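Local coordinates for phosphoacetylglucosamine mutase (Aspergillus lentulus, PDB 5O9X), which catalyses the interconversion of N-acetylglucosamine 6-phosphate and N-acetylglucosamine 1-phosphate in the pathway to UDP-N-acetylglucosamine, at residues A197-V202 with E234-D239; T311-F316 with M432-A437; Q328-G333 with E391-T396; E481-L486 with R537-V542. The protein carries 1 engineered substitution. One frame throughout, in Å; residues are numbered along the deposited sequence.

Contact 1: residues A197-V202 with E234-D239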
loop_
_atom_site.group_PDB
_atom_site.type_symbol
_atom_site.label_atom_id
_atom_site.label_comp_id
_atom_site.label_asym_id
_atom_site.label_seq_id
_atom_site.Cartn_x
_atom_site.Cartn_y
_atom_site.Cartn_z
ATOM N N ALA A 197 0.776 -16.785 14.742
ATOM C CA ALA A 197 1.143 -18.186 14.510
ATOM C C ALA A 197 2.232 -18.330 13.411
ATOM O O ALA A 197 3.170 -19.147 13.545
ATOM C CB ALA A 197 -0.101 -19.057 14.224
ATOM N N ALA A 198 2.079 -17.548 12.335
ATOM C CA ALA A 198 3.043 -17.560 11.210
ATOM C C ALA A 198 4.415 -17.038 11.680
ATOM O O ALA A 198 5.465 -17.673 11.416
ATOM C CB ALA A 198 2.506 -16.773 10.040
ATOM N N PHE A 199 4.411 -15.963 12.465
ATOM C CA PHE A 199 5.670 -15.416 13.026
ATOM C C PHE A 199 6.351 -16.384 13.963
ATOM O O PHE A 199 7.600 -16.564 13.915
ATOM C CB PHE A 199 5.399 -14.127 13.782
ATOM C CG PHE A 199 6.648 -13.373 14.196
ATOM C CD1 PHE A 199 7.560 -12.876 13.232
ATOM C CD2 PHE A 199 6.902 -13.152 15.562
ATOM C CE1 PHE A 199 8.705 -12.142 13.710
ATOM C CE2 PHE A 199 8.000 -12.395 16.021
ATOM C CZ PHE A 199 8.911 -11.904 15.062
ATOM N N LYS A 200 5.575 -17.013 14.854
ATOM C CA LYS A 200 6.158 -18.125 15.681
ATOM C C LYS A 200 6.899 -19.173 14.844
ATOM O O LYS A 200 8.037 -19.522 15.165
ATOM C CB LYS A 200 5.058 -18.791 16.562
ATOM C CG LYS A 200 5.646 -19.764 17.591
ATOM C CD LYS A 200 4.531 -20.448 18.388
ATOM C CE LYS A 200 5.083 -21.392 19.477
ATOM N NZ LYS A 200 5.273 -20.598 20.711
ATOM N N ARG A 201 6.278 -19.684 13.786
ATOM C CA ARG A 201 6.902 -20.687 12.941
ATOM C C ARG A 201 8.138 -20.126 12.218
ATOM O O ARG A 201 9.179 -20.762 12.194
ATOM C CB ARG A 201 5.950 -21.196 11.844
ATOM C CG ARG A 201 4.951 -22.263 12.348
ATOM C CD ARG A 201 3.773 -22.359 11.376
ATOM N NE ARG A 201 4.184 -22.991 10.108
ATOM C CZ ARG A 201 3.585 -22.759 8.931
ATOM N NH1 ARG A 201 2.600 -21.843 8.851
ATOM N NH2 ARG A 201 3.964 -23.416 7.814
ATOM N N VAL A 202 8.009 -18.960 11.586
ATOM C CA VAL A 202 9.176 -18.376 10.911
ATOM C C VAL A 202 10.317 -18.157 11.907
ATOM O O VAL A 202 11.456 -18.284 11.494
ATOM C CB VAL A 202 8.928 -17.081 10.092
ATOM C CG1 VAL A 202 7.748 -17.169 9.142
ATOM C CG2 VAL A 202 8.776 -15.871 10.943
ATOM N N GLU A 234 6.358 -15.693 22.895
ATOM C CA GLU A 234 6.987 -15.038 24.071
ATOM C C GLU A 234 8.536 -14.897 24.118
ATOM O O GLU A 234 9.077 -13.932 24.772
ATOM C CB GLU A 234 6.486 -15.747 25.367
ATOM C CG GLU A 234 6.499 -14.864 26.620
ATOM C CD GLU A 234 5.334 -13.879 26.708
ATOM O OE1 GLU A 234 4.735 -13.726 27.807
ATOM O OE2 GLU A 234 5.026 -13.241 25.682
ATOM N N ASP A 235 9.231 -15.865 23.494
ATOM C CA ASP A 235 10.709 -15.945 23.559
ATOM C C ASP A 235 11.348 -15.753 22.169
ATOM O O ASP A 235 12.163 -16.560 21.713
ATOM C CB ASP A 235 11.142 -17.261 24.223
ATOM C CG ASP A 235 10.355 -18.464 23.721
ATOM O OD1 ASP A 235 9.542 -19.038 24.491
ATOM O OD2 ASP A 235 10.546 -18.836 22.554
ATOM N N THR A 236 10.920 -14.710 21.451
ATOM C CA THR A 236 11.455 -14.500 20.088
ATOM C C THR A 236 12.474 -13.409 20.175
ATOM O O THR A 236 13.146 -13.112 19.174
ATOM C CB THR A 236 10.368 -14.009 19.076
ATOM O OG1 THR A 236 9.877 -12.764 19.573
ATOM C CG2 THR A 236 9.223 -15.011 18.869
ATOM N N GLY A 237 12.594 -12.761 21.336
ATOM C CA GLY A 237 13.514 -11.620 21.497
ATOM C C GLY A 237 12.909 -10.274 21.010
ATOM O O GLY A 237 13.492 -9.230 21.216
ATOM N N LEU A 238 11.754 -10.293 20.364
ATOM C CA LEU A 238 11.188 -9.060 19.818
ATOM C C LEU A 238 10.655 -8.223 20.991
ATOM O O LEU A 238 9.811 -8.665 21.768
ATOM C CB LEU A 238 10.083 -9.388 18.844
ATOM C CG LEU A 238 9.444 -8.170 18.167
ATOM C CD1 LEU A 238 10.483 -7.463 17.328
ATOM C CD2 LEU A 238 8.325 -8.641 17.256
ATOM N N ASP A 239 11.103 -6.991 21.039
ATOM C CA ASP A 239 10.823 -6.043 22.044
ATOM C C ASP A 239 10.340 -4.727 21.339
ATOM O O ASP A 239 11.157 -3.874 21.022
ATOM C CB ASP A 239 12.195 -5.807 22.680
ATOM C CG ASP A 239 12.172 -4.855 23.886
ATOM O OD1 ASP A 239 11.062 -4.551 24.404
ATOM O OD2 ASP A 239 13.303 -4.418 24.300
#

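Contact 2: residues T311-F316 with M432-A437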
loop_
_atom_site.group_PDB
_atom_site.type_symbol
_atom_site.label_atom_id
_atom_site.label_comp_id
_atom_site.label_asym_id
_atom_site.label_seq_id
_atom_site.Cartn_x
_atom_site.Cartn_y
_atom_site.Cartn_z
ATOM N N THR A 311 14.675 -5.699 -1.282
ATOM C CA THR A 311 15.978 -6.367 -1.536
ATOM C C THR A 311 16.392 -7.308 -0.378
ATOM O O THR A 311 16.984 -8.376 -0.611
ATOM C CB THR A 311 17.091 -5.354 -1.835
ATOM O OG1 THR A 311 17.181 -4.386 -0.811
ATOM C CG2 THR A 311 16.761 -4.659 -3.143
ATOM N N LEU A 312 16.071 -6.898 0.836
ATOM C CA LEU A 312 16.240 -7.741 2.022
ATOM C C LEU A 312 15.460 -9.067 1.816
ATOM O O LEU A 312 16.000 -10.173 1.988
ATOM C CB LEU A 312 15.783 -6.981 3.312
ATOM C CG LEU A 312 15.967 -7.808 4.616
ATOM C CD1 LEU A 312 17.466 -7.947 4.948
ATOM C CD2 LEU A 312 15.220 -7.258 5.793
ATOM N N ALA A 313 14.179 -8.954 1.470
ATOM C CA ALA A 313 13.309 -10.140 1.268
ATOM C C ALA A 313 13.756 -11.012 0.062
ATOM O O ALA A 313 13.788 -12.219 0.168
ATOM C CB ALA A 313 11.863 -9.665 1.025
ATOM N N ALA A 314 14.106 -10.363 -1.078
ATOM C CA ALA A 314 14.608 -11.116 -2.223
ATOM C C ALA A 314 15.900 -11.881 -1.897
ATOM O O ALA A 314 16.047 -13.053 -2.338
ATOM C CB ALA A 314 14.778 -10.211 -3.443
ATOM N N SER A 315 16.815 -11.286 -1.130
ATOM C CA SER A 315 18.062 -11.975 -0.749
ATOM C C SER A 315 17.714 -13.182 0.164
ATOM O O SER A 315 18.214 -14.280 -0.051
ATOM C CB SER A 315 18.928 -10.977 0.019
ATOM O OG SER A 315 19.889 -11.611 0.812
ATOM N N PHE A 316 16.937 -12.954 1.225
ATOM C CA PHE A 316 16.585 -14.022 2.155
ATOM C C PHE A 316 15.882 -15.185 1.431
ATOM O O PHE A 316 16.259 -16.337 1.565
ATOM C CB PHE A 316 15.666 -13.490 3.249
ATOM C CG PHE A 316 15.436 -14.475 4.360
ATOM C CD1 PHE A 316 16.536 -15.066 5.015
ATOM C CD2 PHE A 316 14.149 -14.822 4.730
ATOM C CE1 PHE A 316 16.310 -15.993 6.049
ATOM C CE2 PHE A 316 13.914 -15.698 5.792
ATOM C CZ PHE A 316 15.011 -16.265 6.452
ATOM N N MET A 432 6.669 -5.622 8.640
ATOM C CA MET A 432 7.541 -5.397 9.799
ATOM C C MET A 432 7.978 -6.745 10.453
ATOM O O MET A 432 9.171 -6.940 10.724
ATOM C CB MET A 432 6.758 -4.613 10.788
ATOM C CG MET A 432 7.487 -3.948 11.902
ATOM S SD MET A 432 6.513 -4.175 13.431
ATOM C CE MET A 432 7.367 -5.804 13.651
ATOM N N LEU A 433 7.029 -7.688 10.684
ATOM C CA LEU A 433 7.466 -8.961 11.303
ATOM C C LEU A 433 8.422 -9.712 10.331
ATOM O O LEU A 433 9.352 -10.413 10.747
ATOM C CB LEU A 433 6.221 -9.868 11.581
ATOM C CG LEU A 433 5.239 -9.300 12.665
ATOM C CD1 LEU A 433 3.968 -10.177 12.731
ATOM C CD2 LEU A 433 5.933 -9.204 14.045
ATOM N N LEU A 434 8.119 -9.642 9.031
ATOM C CA LEU A 434 9.021 -10.206 8.021
ATOM C C LEU A 434 10.451 -9.680 8.143
ATOM O O LEU A 434 11.418 -10.479 8.244
ATOM C CB LEU A 434 8.491 -9.935 6.622
ATOM C CG LEU A 434 9.388 -10.297 5.400
ATOM C CD1 LEU A 434 9.562 -11.783 5.287
ATOM C CD2 LEU A 434 8.835 -9.713 4.117
ATOM N N VAL A 435 10.592 -8.381 8.187
ATOM C CA VAL A 435 11.924 -7.765 8.331
ATOM C C VAL A 435 12.608 -8.205 9.644
ATOM O O VAL A 435 13.793 -8.629 9.654
ATOM C CB VAL A 435 11.821 -6.234 8.322
ATOM C CG1 VAL A 435 13.136 -5.611 8.751
ATOM C CG2 VAL A 435 11.454 -5.751 6.897
ATOM N N GLU A 436 11.834 -8.196 10.707
ATOM C CA GLU A 436 12.376 -8.676 12.005
ATOM C C GLU A 436 12.900 -10.131 11.939
ATOM O O GLU A 436 14.001 -10.414 12.470
ATOM C CB GLU A 436 11.344 -8.517 13.143
ATOM C CG GLU A 436 11.095 -6.995 13.525
ATOM C CD GLU A 436 12.391 -6.260 13.913
ATOM O OE1 GLU A 436 13.180 -6.794 14.748
ATOM O OE2 GLU A 436 12.659 -5.159 13.367
ATOM N N ALA A 437 12.092 -11.025 11.326
ATOM C CA ALA A 437 12.466 -12.405 11.146
ATOM C C ALA A 437 13.712 -12.505 10.269
ATOM O O ALA A 437 14.638 -13.281 10.584
ATOM C CB ALA A 437 11.304 -13.199 10.499
#

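Contact 3: residues Q328-G333 with E391-T396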
loop_
_atom_site.group_PDB
_atom_site.type_symbol
_atom_site.label_atom_id
_atom_site.label_comp_id
_atom_site.label_asym_id
_atom_site.label_seq_id
_atom_site.Cartn_x
_atom_site.Cartn_y
_atom_site.Cartn_z
ATOM N N GLN A 328 16.328 -23.508 -8.522
ATOM C CA GLN A 328 15.968 -23.643 -9.934
ATOM C C GLN A 328 14.445 -23.633 -10.173
ATOM O O GLN A 328 13.992 -23.241 -11.220
ATOM C CB GLN A 328 16.688 -24.898 -10.523
ATOM C CG GLN A 328 16.349 -26.292 -9.898
ATOM C CD GLN A 328 16.594 -26.530 -8.346
ATOM O OE1 GLN A 328 17.645 -26.190 -7.740
ATOM N NE2 GLN A 328 15.615 -27.180 -7.729
ATOM N N LYS A 329 13.654 -23.977 -9.162
ATOM C CA LYS A 329 12.160 -24.023 -9.233
ATOM C C LYS A 329 11.434 -22.780 -8.682
ATOM O O LYS A 329 10.234 -22.656 -8.866
ATOM C CB LYS A 329 11.594 -25.275 -8.507
ATOM C CG LYS A 329 12.233 -26.603 -8.913
ATOM C CD LYS A 329 11.503 -27.831 -8.371
ATOM C CE LYS A 329 10.355 -28.301 -9.278
ATOM N NZ LYS A 329 9.470 -29.352 -8.676
ATOM N N LEU A 330 12.152 -21.898 -7.977
ATOM C CA LEU A 330 11.582 -20.645 -7.459
ATOM C C LEU A 330 12.326 -19.417 -8.028
ATOM O O LEU A 330 13.028 -18.715 -7.306
ATOM C CB LEU A 330 11.564 -20.597 -5.927
ATOM C CG LEU A 330 10.715 -21.529 -5.059
ATOM C CD1 LEU A 330 11.090 -21.241 -3.604
ATOM C CD2 LEU A 330 9.224 -21.297 -5.252
ATOM N N LYS A 331 12.122 -19.158 -9.307
ATOM C CA LYS A 331 12.615 -17.917 -9.942
ATOM C C LYS A 331 11.972 -16.620 -9.300
ATOM O O LYS A 331 10.746 -16.357 -9.359
ATOM C CB LYS A 331 12.457 -17.953 -11.495
ATOM C CG LYS A 331 13.063 -19.145 -12.300
ATOM C CD LYS A 331 14.371 -19.698 -11.734
ATOM C CE LYS A 331 15.603 -19.223 -12.492
ATOM N NZ LYS A 331 16.844 -19.616 -11.754
ATOM N N ILE A 332 12.844 -15.832 -8.693
ATOM C CA ILE A 332 12.413 -14.596 -8.050
ATOM C C ILE A 332 12.542 -13.422 -9.032
ATOM O O ILE A 332 13.547 -13.283 -9.719
ATOM C CB ILE A 332 13.289 -14.319 -6.786
ATOM C CG1 ILE A 332 13.221 -15.502 -5.827
ATOM C CG2 ILE A 332 12.876 -13.022 -6.062
ATOM C CD1 ILE A 332 14.349 -15.448 -4.820
ATOM N N GLY A 333 11.583 -12.527 -9.009
ATOM C CA GLY A 333 11.755 -11.276 -9.709
ATOM C C GLY A 333 11.362 -10.144 -8.748
ATOM O O GLY A 333 10.530 -10.336 -7.827
ATOM N N GLU A 391 0.779 -20.025 -7.823
ATOM C CA GLU A 391 0.280 -21.379 -7.560
ATOM C C GLU A 391 1.366 -22.512 -7.586
ATOM O O GLU A 391 1.481 -23.290 -6.626
ATOM C CB GLU A 391 -0.952 -21.670 -8.426
ATOM C CG GLU A 391 -2.224 -20.959 -7.957
ATOM C CD GLU A 391 -2.426 -20.959 -6.424
ATOM O OE1 GLU A 391 -2.511 -22.058 -5.823
ATOM O OE2 GLU A 391 -2.489 -19.859 -5.803
ATOM N N ASN A 392 2.173 -22.524 -8.636
ATOM C CA ASN A 392 3.263 -23.445 -8.805
ATOM C C ASN A 392 4.318 -23.311 -7.726
ATOM O O ASN A 392 4.865 -24.308 -7.272
ATOM C CB ASN A 392 3.853 -23.306 -10.200
ATOM C CG ASN A 392 2.939 -23.936 -11.271
ATOM O OD1 ASN A 392 1.964 -24.647 -10.952
ATOM N ND2 ASN A 392 3.248 -23.685 -12.537
ATOM N N ALA A 393 4.597 -22.080 -7.289
ATOM C CA ALA A 393 5.603 -21.866 -6.227
ATOM C C ALA A 393 5.091 -22.437 -4.912
ATOM O O ALA A 393 5.848 -23.151 -4.128
ATOM C CB ALA A 393 5.952 -20.343 -6.132
ATOM N N LEU A 394 3.814 -22.197 -4.641
ATOM C CA LEU A 394 3.262 -22.665 -3.366
ATOM C C LEU A 394 3.254 -24.185 -3.298
ATOM O O LEU A 394 3.498 -24.754 -2.218
ATOM C CB LEU A 394 1.872 -22.123 -3.100
ATOM C CG LEU A 394 1.780 -20.633 -2.818
ATOM C CD1 LEU A 394 0.299 -20.205 -2.785
ATOM C CD2 LEU A 394 2.503 -20.302 -1.487
ATOM N N LYS A 395 2.953 -24.807 -4.448
ATOM C CA LYS A 395 2.918 -26.282 -4.580
ATOM C C LYS A 395 4.326 -26.847 -4.352
ATOM O O LYS A 395 4.470 -27.725 -3.546
ATOM C CB LYS A 395 2.333 -26.738 -5.950
ATOM C CG LYS A 395 0.863 -27.146 -5.915
ATOM C CD LYS A 395 0.374 -27.824 -7.226
ATOM C CE LYS A 395 1.181 -29.078 -7.626
ATOM N NZ LYS A 395 0.583 -29.930 -8.705
ATOM N N THR A 396 5.343 -26.285 -5.013
ATOM C CA THR A 396 6.746 -26.596 -4.762
ATOM C C THR A 396 7.121 -26.433 -3.291
ATOM O O THR A 396 7.733 -27.338 -2.734
ATOM C CB THR A 396 7.668 -25.731 -5.610
ATOM O OG1 THR A 396 7.292 -25.848 -6.979
ATOM C CG2 THR A 396 9.149 -26.169 -5.441
#

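Contact 4: residues E481-L486 with R537-V542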
loop_
_atom_site.group_PDB
_atom_site.type_symbol
_atom_site.label_atom_id
_atom_site.label_comp_id
_atom_site.label_asym_id
_atom_site.label_seq_id
_atom_site.Cartn_x
_atom_site.Cartn_y
_atom_site.Cartn_z
ATOM N N GLU A 481 4.717 13.121 -21.843
ATOM C CA GLU A 481 4.244 13.378 -23.206
ATOM C C GLU A 481 3.836 14.873 -23.279
ATOM O O GLU A 481 3.993 15.548 -24.308
ATOM C CB GLU A 481 3.009 12.462 -23.479
ATOM C CG GLU A 481 1.917 13.063 -24.379
ATOM C CD GLU A 481 0.554 12.446 -24.150
ATOM O OE1 GLU A 481 0.365 11.628 -23.188
ATOM O OE2 GLU A 481 -0.350 12.753 -24.965
ATOM N N SER A 482 3.342 15.387 -22.179
ATOM C CA SER A 482 2.767 16.738 -22.108
ATOM C C SER A 482 3.071 17.283 -20.698
ATOM O O SER A 482 3.105 16.489 -19.766
ATOM C CB SER A 482 1.259 16.597 -22.304
ATOM O OG SER A 482 0.636 17.890 -22.128
ATOM N N PRO A 483 3.302 18.585 -20.495
ATOM C CA PRO A 483 3.212 19.660 -21.502
ATOM C C PRO A 483 4.352 19.597 -22.559
ATOM O O PRO A 483 5.422 19.085 -22.276
ATOM C CB PRO A 483 3.404 20.969 -20.650
ATOM C CG PRO A 483 3.335 20.538 -19.233
ATOM C CD PRO A 483 3.741 19.110 -19.185
ATOM N N PRO A 484 4.084 20.083 -23.798
ATOM C CA PRO A 484 5.058 19.968 -24.914
ATOM C C PRO A 484 6.347 20.632 -24.482
ATOM O O PRO A 484 6.289 21.716 -23.864
ATOM C CB PRO A 484 4.400 20.794 -26.056
ATOM C CG PRO A 484 2.910 20.686 -25.734
ATOM C CD PRO A 484 2.797 20.682 -24.225
ATOM N N GLY A 485 7.491 19.985 -24.744
ATOM C CA GLY A 485 8.791 20.648 -24.537
ATOM C C GLY A 485 9.370 20.414 -23.134
ATOM O O GLY A 485 10.507 20.629 -22.943
ATOM N N LEU A 486 8.568 19.998 -22.142
ATOM C CA LEU A 486 9.064 19.910 -20.753
ATOM C C LEU A 486 9.982 18.702 -20.584
ATOM O O LEU A 486 11.005 18.823 -19.917
ATOM C CB LEU A 486 7.896 19.811 -19.716
ATOM C CG LEU A 486 8.342 19.698 -18.222
ATOM C CD1 LEU A 486 9.263 20.850 -17.846
ATOM C CD2 LEU A 486 7.122 19.684 -17.330
ATOM N N ARG A 537 6.880 24.022 -12.353
ATOM C CA ARG A 537 6.021 25.060 -11.727
ATOM C C ARG A 537 5.688 26.083 -12.788
ATOM O O ARG A 537 4.518 26.343 -13.002
ATOM C CB ARG A 537 6.694 25.700 -10.501
ATOM C CG ARG A 537 5.623 26.281 -9.517
ATOM C CD ARG A 537 6.299 26.781 -8.186
ATOM N NE ARG A 537 7.036 25.755 -7.371
ATOM C CZ ARG A 537 8.347 25.476 -7.401
ATOM N NH1 ARG A 537 9.115 26.100 -8.247
ATOM N NH2 ARG A 537 8.910 24.554 -6.576
ATOM N N ASP A 538 6.693 26.532 -13.511
ATOM C CA ASP A 538 6.570 27.413 -14.640
ATOM C C ASP A 538 5.564 26.879 -15.695
ATOM O O ASP A 538 4.553 27.561 -16.015
ATOM C CB ASP A 538 7.968 27.660 -15.210
ATOM C CG ASP A 538 8.000 28.652 -16.333
ATOM O OD1 ASP A 538 6.972 28.789 -17.040
ATOM O OD2 ASP A 538 9.088 29.280 -16.525
ATOM N N ALA A 539 5.762 25.657 -16.170
ATOM C CA ALA A 539 4.790 25.047 -17.096
ATOM C C ALA A 539 3.344 24.914 -16.528
ATOM O O ALA A 539 2.384 24.974 -17.308
ATOM C CB ALA A 539 5.320 23.671 -17.559
ATOM N N GLY A 540 3.172 24.669 -15.203
ATOM C CA GLY A 540 1.891 24.175 -14.734
ATOM C C GLY A 540 0.993 25.292 -14.256
ATOM O O GLY A 540 -0.086 25.053 -13.721
ATOM N N THR A 541 1.443 26.517 -14.507
ATOM C CA THR A 541 1.027 27.674 -13.712
ATOM C C THR A 541 0.803 28.885 -14.650
ATOM O O THR A 541 0.678 30.030 -14.196
ATOM C CB THR A 541 2.049 27.829 -12.517
ATOM O OG1 THR A 541 1.380 28.057 -11.260
ATOM C CG2 THR A 541 3.225 28.834 -12.787
ATOM N N VAL A 542 0.660 28.591 -15.947
ATOM C CA VAL A 542 0.632 29.620 -17.020
ATOM C C VAL A 542 -0.612 30.535 -16.964
ATOM O O VAL A 542 -1.728 30.104 -17.239
ATOM C CB VAL A 542 0.942 29.033 -18.457
ATOM C CG1 VAL A 542 2.394 28.537 -18.549
ATOM C CG2 VAL A 542 -0.027 27.920 -18.881
#

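Contact 1: residues A197-V202 with E234-D239
The apolar part of this contact gathers round one end of the F199 ring, which reaches from its helix toward T236 and L238 in the loop. CE2 and CZ of F199 share a single methyl, each lying 4.0 Å from CD2 of L238. The methyl comes in obliquely rather than squarely over the ring, and with chi1 at -170° the phenyl extends out from its helix to receive it. T236 adds both branches to the same ring corner: its OG1 stands 4.0 Å from F199 CE2, and its CG2 4.1 Å from that atom.

These residues belong to the alpha/beta domain II. Segment 197-202 ends helix 188-202, and segment 234-239 leads into strand 240-243, an outermost strand of the five-stranded mixed sheet. L433 of helix 428-442 touches both F199 and L238, so the small cluster is closed from the domain III side.

The polar bond lies within the loop. T236 OG1 accepts from L238 N at 3.2 Å with an N-H...O angle of 164°, an ST turn that fixes the rotation of the threonine and sets L238 beside the ring.

Charge plays a looser part. K200 NZ and D235 OD2 are 5.9 Å apart, too far for a salt bridge, though their opposite charges may attract weakly. R201, by contrast, forms a salt bridge with D419.

Contact 2: residues T311-F316 with M432-A437
L312 meets V435 across the two helices, and the one aromatic ring of the segments, that of F316, sits a helical turn further along on the same face of its helix. The phenyl packs on I438, on C413 and L417 of helix 405-420, and meets the ring of H441 with planes inclined by about 45°.

This is helix-on-helix packing inside the alpha/beta domain III, where helix 306-324 lies against helix 428-442. It is a worked case of an interface whose closest contacts are between leucine, valine and alanine side chains. The nearest CA atoms, those of A313 and V435, are 7.6 Å apart. A313 offers only a methyl, and its CB lies 4.3 Å from CD2 of L434, whose side chain also rests on L417. All four touching residues are buried.

E436, on the side of its helix turned from this interface, forms a salt bridge with R279 and a hydrogen bond with Y292.

The L312 and V435 side chains run at about a right angle to each other. With CG anti to the backbone N (chi1 -179°) and chi2 at 71°, L312 sends CD2 to 4.0 Å from V435 CG1 and 4.2 Å from V435 CA.

Contact 3: residues Q328-G333 with E391-T396
Torsions in L330 and T396 bring these residues to their partners A393 and K329. In L330 a chi1 of -66° sets CG opposite the carbonyl carbon, and a chi2 of 175° then lets CD2 reach A393; in T396 the first torsion sends CG2 out to K329 while OG1 stays over its own helix.

The methyl contact is tight. L330 CD2 lies 3.5 Å from A393 CB and 3.8 Å from A393 CA, since A393 offers only a methyl and the leucine can come close enough to reach the CA as well. Beside it, T396 CG2 rests 4.0 Å from K329 CB and 4.1 Å from K329 CD. These two carbons lie alongside the methyl, and the bend at chi3 turns the lysine chain beyond CD.

The segments belong to domain III. The turn 328-331 enters strand 332-337 of a mixed sheet, while helix 391-399 follows the outermost strand 385-389. L330 also touches V375 of the sheet, A321 of helix 306-324 and L414 of helix 405-420.

The threonine hydroxyl is used within the helix. T396 OG1 donates to N392 O at 2.9 Å, tilted 29° from the carbonyl plane, and T396 N reaches that oxygen from the opposite face. The OG1 bond probably holds the threonine's rotation with its methyl turned to the lysine, so that the close contacts across the two segments are carbon to carbon.

Contact 4: residues E481-L486 with R537-V542
P483, preceded by a cis peptide bond, faces the last helical turn at A539, their CA atoms 7.1 Å apart, and opens a type II beta turn through P484 and G485 that L486 N closes on P483 O at 3.3 Å.

The side-chain contact converges on a single methyl. A539 CB is met by P483 CG at 4.1 Å, and P483 and L486 sit side by side against it. With CG of the leucine anti to the backbone N (chi1 179°), L486 CD2 comes within 4.4 Å of A539 CB.

Both segments belong to the C-terminal part of the chain; 481-486 falls within the phosphoglucomutase C-terminal domain. It links the two-stranded sheet 472-474 and 479-482 to helix 486-495, leaving a strand end distorted by a classic beta bulge in which E481 and S482 both face K472. G485 occupies the N-cap position of helix 486-495, with phi and psi of 91° and -18°; at these backbone angles a side chain would collide with the preceding carbonyl oxygen. Segment 537-542 ends helix 522-539, and G540, the first residue after it to leave helical angles, makes a backbone hydrogen bond with A466.

F471 touches both P483 and L486, and I470 touches P483, extending the apolar patch on the strand side. The S482 hydroxyl is hydrogen-bonded to I470 O, tying the bulge to the chain just before strand 472-474.

In the fold
From the N terminus, contact 1 comes first and closes a short loop of 31 residues within domain II, joining helix 188-202 to the lead-in of strand 240-243. Contact 2 then closes a much longer loop, from helix 306-324 to helix 428-442, and contact 3 lies wholly within it, bringing the lead-in to strand 332-337 against helix 391-399. Contacts 2 and 3 share domain III and touch where A314 O meets I332 CD1. Contacts 1 and 2 touch as well, through pairs such as V202 with A437, which joins domain II to domain III. Contact 4 follows in series in the C-terminal part, its nearest atoms about 28 Å from contacts 2 and 3.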